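Local coordinates for protein glutathione transferase (Phanerochaete chrysosporium, PDB 5O00) that probably conjugates or reduces electrophilic substrates with glutathione, as a fungal Ure2p-like glutathione transferase that also binds glutathione disulfide, at residues G18-M23 with F173-A178. Residues are numbered along the deposited sequence; the frame is centred on the assembly and turned at random.
Sequences GWKVDM and FVIWNA. With GDS (oxidized glutathione disulfide), chain B; NIN (dinitrophenylene), chain C.
Ile175 points from helix 174-184 at helix 18-28 and meets it with both branches: CG1 lies 4.1 Å from Trp19 CB, and CG2 lies 4.0 Å from Lys20 CG. CG1 stands anti to the backbone N (chi1 -171°), which turns that branch to Trp19 and leaves CG2 facing Lys20. Met23, its chain extended beyond CG, runs to Val174, its CE 3.7 Å from CG1 of that valine and also resting against Ile175 CB, while its sulfur touches the valine isopropyl group. The Lys20 side chain crosses Ile175 at about a right angle; only its aliphatic base packs here, while the extended chain carries NZ on to a salt bridge with Asp75 and hydrogen bonds with Ser74 and Gln109. The Trp19 indole likewise leads away, giving its NE1 proton to His12 O. Beside this apolar patch, Trp176 swings its indole toward the ligands. NE1 makes a weak hydrogen bond to OE6 of glutathione disulfide at 3.3 Å, bent to 127°, and also hydrogen-bonds Asn17 OD1, while CH2 meets dinitrophenylene atom O21 at 3.5 Å, the oxygen lying in the ring plane. A leucine in place of Trp176 would probably leave OE6 and Asn17 without this N-H and open a gap beside the nitro group. Joining the thioredoxin-like N-terminal domain to the helical C-terminal domain, the packing is characteristic of the glutathione transferase domain interface, here bordering the ligand-binding cleft.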
# COMPACT_ATOMS: atom_id res chain seq x y z
N GLY A 18 2.95 -11.95 -6.39
CA GLY A 18 2.02 -13.06 -6.39
C GLY A 18 2.38 -14.15 -5.41
O GLY A 18 1.51 -14.93 -5.01
N TRP A 19 3.65 -14.23 -5.01
CA TRP A 19 4.09 -15.35 -4.19
C TRP A 19 3.67 -15.21 -2.74
O TRP A 19 3.63 -16.22 -2.02
CB TRP A 19 5.60 -15.51 -4.34
CG TRP A 19 5.92 -15.93 -5.73
CD1 TRP A 19 6.34 -15.13 -6.76
CD2 TRP A 19 5.77 -17.24 -6.28
NE1 TRP A 19 6.48 -15.88 -7.90
CE2 TRP A 19 6.14 -17.18 -7.63
CE3 TRP A 19 5.38 -18.47 -5.74
CZ2 TRP A 19 6.13 -18.29 -8.46
CZ3 TRP A 19 5.37 -19.58 -6.56
CH2 TRP A 19 5.75 -19.49 -7.91
N LYS A 20 3.34 -13.99 -2.29
CA LYS A 20 2.63 -13.83 -1.03
C LYS A 20 1.39 -14.71 -0.99
O LYS A 20 1.12 -15.40 -0.01
CB LYS A 20 2.21 -12.38 -0.83
CG LYS A 20 3.27 -11.32 -0.93
CD LYS A 20 2.63 -9.95 -0.68
CE LYS A 20 3.51 -8.80 -1.10
NZ LYS A 20 2.71 -7.54 -1.16
N VAL A 21 0.61 -14.66 -2.07
CA VAL A 21 -0.65 -15.39 -2.13
C VAL A 21 -0.38 -16.88 -2.23
O VAL A 21 -1.04 -17.69 -1.57
CB VAL A 21 -1.50 -14.88 -3.31
CG1 VAL A 21 -2.83 -15.62 -3.38
CG2 VAL A 21 -1.71 -13.36 -3.21
N ASP A 22 0.59 -17.26 -3.05
CA ASP A 22 0.99 -18.66 -3.14
C ASP A 22 1.35 -19.21 -1.77
O ASP A 22 0.92 -20.31 -1.40
CB ASP A 22 2.17 -18.79 -4.11
CG ASP A 22 2.62 -20.22 -4.30
OD1 ASP A 22 3.34 -20.73 -3.43
OD2 ASP A 22 2.23 -20.83 -5.32
N MET A 23 2.11 -18.45 -0.98
CA MET A 23 2.47 -18.88 0.36
C MET A 23 1.23 -19.14 1.21
O MET A 23 1.10 -20.20 1.83
CB MET A 23 3.36 -17.84 1.03
CG MET A 23 4.78 -17.79 0.50
SD MET A 23 5.71 -16.40 1.16
CE MET A 23 7.21 -16.52 0.19
N PHE A 173 5.59 -9.83 4.15
CA PHE A 173 6.93 -9.24 4.00
C PHE A 173 7.97 -10.21 3.44
O PHE A 173 9.06 -9.77 3.07
CB PHE A 173 7.45 -8.75 5.36
CG PHE A 173 6.81 -7.48 5.85
CD1 PHE A 173 7.36 -6.25 5.52
CD2 PHE A 173 5.70 -7.52 6.66
CE1 PHE A 173 6.77 -5.08 5.98
CE2 PHE A 173 5.11 -6.36 7.12
CZ PHE A 173 5.65 -5.14 6.78
N VAL A 174 7.67 -11.51 3.37
CA VAL A 174 8.71 -12.52 3.19
C VAL A 174 9.37 -12.39 1.82
O VAL A 174 10.60 -12.34 1.71
CB VAL A 174 8.12 -13.93 3.39
CG1 VAL A 174 9.12 -15.01 2.98
CG2 VAL A 174 7.72 -14.12 4.84
N ILE A 175 8.57 -12.35 0.75
CA ILE A 175 9.16 -12.52 -0.58
C ILE A 175 10.06 -11.34 -0.93
O ILE A 175 11.17 -11.52 -1.45
CB ILE A 175 8.07 -12.77 -1.64
CG1 ILE A 175 8.70 -13.17 -2.98
CG2 ILE A 175 7.15 -11.56 -1.80
CD1 ILE A 175 9.49 -14.48 -2.95
N TRP A 176 9.62 -10.11 -0.63
CA TRP A 176 10.49 -8.96 -0.91
C TRP A 176 11.70 -8.93 0.01
O TRP A 176 12.78 -8.48 -0.41
CB TRP A 176 9.70 -7.66 -0.81
CG TRP A 176 8.97 -7.27 -2.07
CD1 TRP A 176 7.62 -7.21 -2.26
CD2 TRP A 176 9.56 -6.89 -3.33
NE1 TRP A 176 7.33 -6.82 -3.54
CE2 TRP A 176 8.51 -6.62 -4.22
CE3 TRP A 176 10.88 -6.77 -3.78
CZ2 TRP A 176 8.73 -6.22 -5.54
CZ3 TRP A 176 11.10 -6.37 -5.09
CH2 TRP A 176 10.03 -6.10 -5.95
N ASN A 177 11.57 -9.39 1.26
CA ASN A 177 12.73 -9.45 2.13
C ASN A 177 13.76 -10.45 1.61
O ASN A 177 14.97 -10.18 1.64
CB ASN A 177 12.30 -9.79 3.56
CG ASN A 177 11.84 -8.57 4.33
OD1 ASN A 177 12.07 -7.43 3.91
ND2 ASN A 177 11.18 -8.80 5.46
N ALA A 178 13.31 -11.61 1.13
CA ALA A 178 14.24 -12.57 0.54
C ALA A 178 14.93 -11.97 -0.68
O ALA A 178 16.15 -12.12 -0.86
CB ALA A 178 13.51 -13.86 0.17
N1 GDS B . 0.72 -3.47 -5.19
CA1 GDS B . 0.57 -4.49 -6.22
C1 GDS B . 0.33 -5.83 -5.55
OE1 GDS B . 0.94 -6.11 -4.49
OE2 GDS B . -0.48 -6.64 -6.07
CB1 GDS B . 1.84 -4.61 -7.04
CG1 GDS B . 1.67 -5.75 -8.04
CD1 GDS B . 2.84 -5.73 -9.03
O1 GDS B . 3.69 -4.90 -8.96
N2 GDS B . 2.86 -6.77 -10.04
CA2 GDS B . 3.92 -6.85 -11.04
C2 GDS B . 3.31 -6.70 -12.43
O2 GDS B . 2.26 -7.18 -12.67
CB2 GDS B . 4.58 -8.22 -10.96
SG2 GDS B . 5.64 -8.28 -9.49
N3 GDS B . 4.03 -5.98 -13.47
CA3 GDS B . 3.45 -5.85 -14.80
C3 GDS B . 3.84 -4.50 -15.39
OE3 GDS B . 4.48 -3.67 -14.69
OE4 GDS B . 3.51 -4.20 -16.57
N4 GDS B . 6.12 -3.72 -7.59
CA4 GDS B . 6.06 -2.74 -6.54
C4 GDS B . 5.30 -3.34 -5.35
OE5 GDS B . 4.55 -2.61 -4.67
OE6 GDS B . 5.44 -4.56 -5.07
C5 GDS B . 7.25 -3.76 -8.50
O5 GDS B . 8.14 -2.99 -8.39
CA5 GDS B . 7.26 -4.81 -9.59
N5 GDS B . 8.08 -4.34 -10.68
CB5 GDS B . 7.86 -6.10 -9.03
SG5 GDS B . 7.47 -7.48 -10.14
CA6 GDS B . 6.78 -1.84 -13.79
C6 GDS B . 7.78 -0.71 -13.51
OE7 GDS B . 8.12 0.08 -14.42
OE8 GDS B . 8.26 -0.58 -12.35
N6 GDS B . 5.85 -1.43 -14.83
CB6 GDS B . 7.53 -3.09 -14.25
CG6 GDS B . 8.38 -3.66 -13.12
CD6 GDS B . 7.49 -4.16 -11.99
O6 GDS B . 6.34 -4.40 -12.18
C1 NIN C . 14.18 -7.27 -8.41
C2 NIN C . 12.98 -7.89 -8.69
N2 NIN C . 11.86 -7.06 -9.07
O21 NIN C . 11.96 -5.67 -8.87
O22 NIN C . 10.88 -7.53 -9.53
C3 NIN C . 12.87 -9.27 -8.61
C4 NIN C . 13.99 -10.02 -8.24
N4 NIN C . 13.94 -11.46 -8.13
O41 NIN C . 12.79 -12.17 -8.49
O42 NIN C . 14.89 -12.02 -7.73
C5 NIN C . 15.19 -9.39 -7.96
C6 NIN C . 15.29 -8.02 -8.04